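Local coordinates for nitrilotriacetate monooxygenase component B (Bacillus cereus ATCC 14579, PDB 3BPK) that probably binds FMN and serves as the flavin reductase partner of a nitrilotriacetate monooxygenase, supplying reduced flavin for oxygenation, at the interface of chains A and B. Residues are numbered along the deposited sequence; one frame, centred on the assembly and turned at random. Chains: chain A/B, Nitrilotriacetate monooxygenase component B.

The interface of chains A and B. Residues chain A 9, 12, 17, 20-21, 25; chain B 52, 54-55, 58, 60, 136, 162, 165.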
# COMPACT_ATOMS: atom_id res chain seq x y z
N PRO A 9 19.03 -5.62 -8.98
CA PRO A 9 18.03 -5.06 -9.90
C PRO A 9 18.67 -4.27 -11.06
O PRO A 9 18.02 -4.13 -12.10
CB PRO A 9 17.19 -4.11 -8.99
CG PRO A 9 18.11 -3.77 -7.85
CD PRO A 9 18.92 -5.05 -7.61
N GLN A 12 19.21 -6.60 -14.18
CA GLN A 12 18.08 -7.13 -14.90
C GLN A 12 17.23 -6.01 -15.49
O GLN A 12 17.56 -4.82 -15.34
CB GLN A 12 17.31 -8.17 -14.05
CG GLN A 12 16.69 -7.66 -12.80
CD GLN A 12 15.92 -8.77 -12.08
OE1 GLN A 12 16.07 -9.96 -12.37
NE2 GLN A 12 15.05 -8.37 -11.17
N ASN A 17 12.25 -6.57 -12.91
CA ASN A 17 12.04 -5.98 -11.59
C ASN A 17 10.56 -5.86 -11.27
O ASN A 17 10.13 -6.12 -10.13
CB ASN A 17 12.73 -4.62 -11.49
CG ASN A 17 14.25 -4.75 -11.45
OD1 ASN A 17 14.79 -5.63 -10.76
ND2 ASN A 17 14.95 -3.85 -12.16
N LEU A 20 9.29 -9.19 -10.08
CA LEU A 20 9.65 -9.55 -8.68
C LEU A 20 8.86 -8.69 -7.69
O LEU A 20 8.39 -9.20 -6.65
CB LEU A 20 11.12 -9.31 -8.41
CG LEU A 20 12.07 -10.34 -8.89
CD1 LEU A 20 13.43 -10.06 -8.30
CD2 LEU A 20 11.56 -11.73 -8.47
N LEU A 21 8.71 -7.40 -7.98
CA LEU A 21 7.96 -6.58 -7.02
C LEU A 21 6.52 -7.02 -6.92
O LEU A 21 5.99 -7.16 -5.82
CB LEU A 21 7.95 -5.11 -7.43
CG LEU A 21 9.27 -4.39 -7.25
CD1 LEU A 21 9.27 -3.09 -8.09
CD2 LEU A 21 9.63 -4.14 -5.77
N ILE A 25 5.31 -8.39 -3.24
CA ILE A 25 4.53 -7.45 -2.40
C ILE A 25 3.06 -7.74 -2.69
O ILE A 25 2.43 -7.11 -3.55
CB ILE A 25 4.97 -6.00 -2.63
CG1 ILE A 25 6.46 -5.86 -2.27
CG2 ILE A 25 4.12 -5.03 -1.80
CD1 ILE A 25 7.10 -4.47 -2.61
N ILE B 52 4.06 -1.04 -3.41
CA ILE B 52 5.00 -0.70 -4.49
C ILE B 52 4.79 0.76 -4.90
O ILE B 52 3.65 1.26 -4.86
CB ILE B 52 4.73 -1.64 -5.72
CG1 ILE B 52 4.82 -3.13 -5.33
CG2 ILE B 52 5.68 -1.33 -6.84
CD1 ILE B 52 4.26 -4.07 -6.42
N ALA B 54 7.05 2.05 -7.85
CA ALA B 54 7.41 1.97 -9.29
C ALA B 54 8.34 0.80 -9.51
O ALA B 54 8.92 0.26 -8.56
CB ALA B 54 8.11 3.27 -9.75
N ALA B 55 8.51 0.41 -10.77
CA ALA B 55 9.48 -0.67 -11.09
C ALA B 55 10.78 -0.16 -11.70
O ALA B 55 11.76 -0.92 -11.75
CB ALA B 55 8.84 -1.68 -12.04
N PRO B 58 13.23 -0.05 -9.04
CA PRO B 58 12.27 -0.62 -8.06
C PRO B 58 12.17 0.25 -6.83
O PRO B 58 13.16 0.41 -6.11
CB PRO B 58 12.85 -2.03 -7.78
CG PRO B 58 14.26 -1.97 -8.21
CD PRO B 58 14.35 -0.97 -9.34
N ILE B 60 9.64 1.29 -3.38
CA ILE B 60 8.58 0.84 -2.46
C ILE B 60 8.30 1.95 -1.45
O ILE B 60 9.12 2.87 -1.28
CB ILE B 60 8.91 -0.49 -1.76
CG1 ILE B 60 10.15 -0.35 -0.87
CG2 ILE B 60 9.16 -1.58 -2.82
CD1 ILE B 60 9.92 0.28 0.49
N MSE B 136 14.43 -7.34 0.77
CA MSE B 136 14.91 -6.33 -0.16
C MSE B 136 15.76 -5.33 0.58
O MSE B 136 15.29 -4.68 1.52
CB MSE B 136 13.70 -5.58 -0.75
CG MSE B 136 12.87 -6.50 -1.70
SE MSE B 136 11.13 -5.73 -2.12
CE MSE B 136 10.30 -6.27 -0.45
N VAL B 162 15.01 -0.31 -3.99
CA VAL B 162 15.57 -1.66 -3.79
C VAL B 162 16.91 -1.75 -4.53
O VAL B 162 16.98 -1.49 -5.75
CB VAL B 162 14.62 -2.77 -4.31
CG1 VAL B 162 15.23 -4.17 -4.08
CG2 VAL B 162 13.24 -2.64 -3.66
N PHE B 165 17.64 -7.79 -4.23
CA PHE B 165 16.56 -8.71 -3.89
C PHE B 165 17.22 -10.00 -3.41
O PHE B 165 18.22 -10.44 -4.01
CB PHE B 165 15.75 -9.10 -5.10
CG PHE B 165 14.83 -8.02 -5.61
CD1 PHE B 165 13.58 -7.83 -5.04
CD2 PHE B 165 15.18 -7.28 -6.75
CE1 PHE B 165 12.68 -6.88 -5.58
CE2 PHE B 165 14.30 -6.33 -7.26
CZ PHE B 165 13.05 -6.14 -6.67
O HOH W 1 13.97 -1.40 -13.29
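Helix 14-24 of chain A, with the loop ahead of it, packs across strands 50-54, 59-65 and 155-168 of chain B in a largely apolar patch of the two-fold dimer interface. A:Leu21 buries the most surface here. Its CG lies anti to the carbonyl carbon (chi1 -72°), and its two methyls diverge over chain B: CD1 reaches B:Pro58 CB at 3.7 Å and borders the carbonyl of B:Ala54, whereas CD2 points to B:Ile60 CG2 and the CZ corner of B:Phe165. The leucine crosses the proline, isoleucine and phenylalanine at roughly right angles. Just past the helix end, A:Ile25 extends its CD1 tip to B:Ile60 CG2 (3.6 Å) and also touches CG1 of B:Ile52, whose own CD1 packs against the backbone carbonyl of A:Leu21.

The ring of B:Phe165 lies between a leucine of the partner and a valine of its own strand. A:Leu20 lays CD1 over one face in a CH-pi contact, 3.7 Å from the ring centroid and shifted toward the rim, while B:Val162 CG1 covers the centre of the opposite face. A:Pro9 turns CB toward both B:Pro58 CG (3.7 Å) and CE2 of B:Phe165, and its CG rests on the carbonyl of B:Val162.

Polar contacts serve mainly to fix A:Asn17. Its amide ND2 donates an almost straight bond to A:Pro9 O (3.1 Å). Its OD1 accepts A:Gln12 NE2 at 2.8 Å, the donor standing well above the carbonyl plane. Gripped at both ends, the amide is set in its rotation, with OD1 near B:Phe165 CE2 and the two planes 24° apart. No direct hydrogen bond crosses this patch; instead, water 1 bridges A:Asn17 ND2 (2.9 Å) and the carbonyl B:Ala55 O (2.7 Å).

The site thus docks the N-terminal helix of one subunit onto the sheet of the other, and, repeated by the two-fold axis, would help hold together the dimer expected for this flavin reductase-like fold.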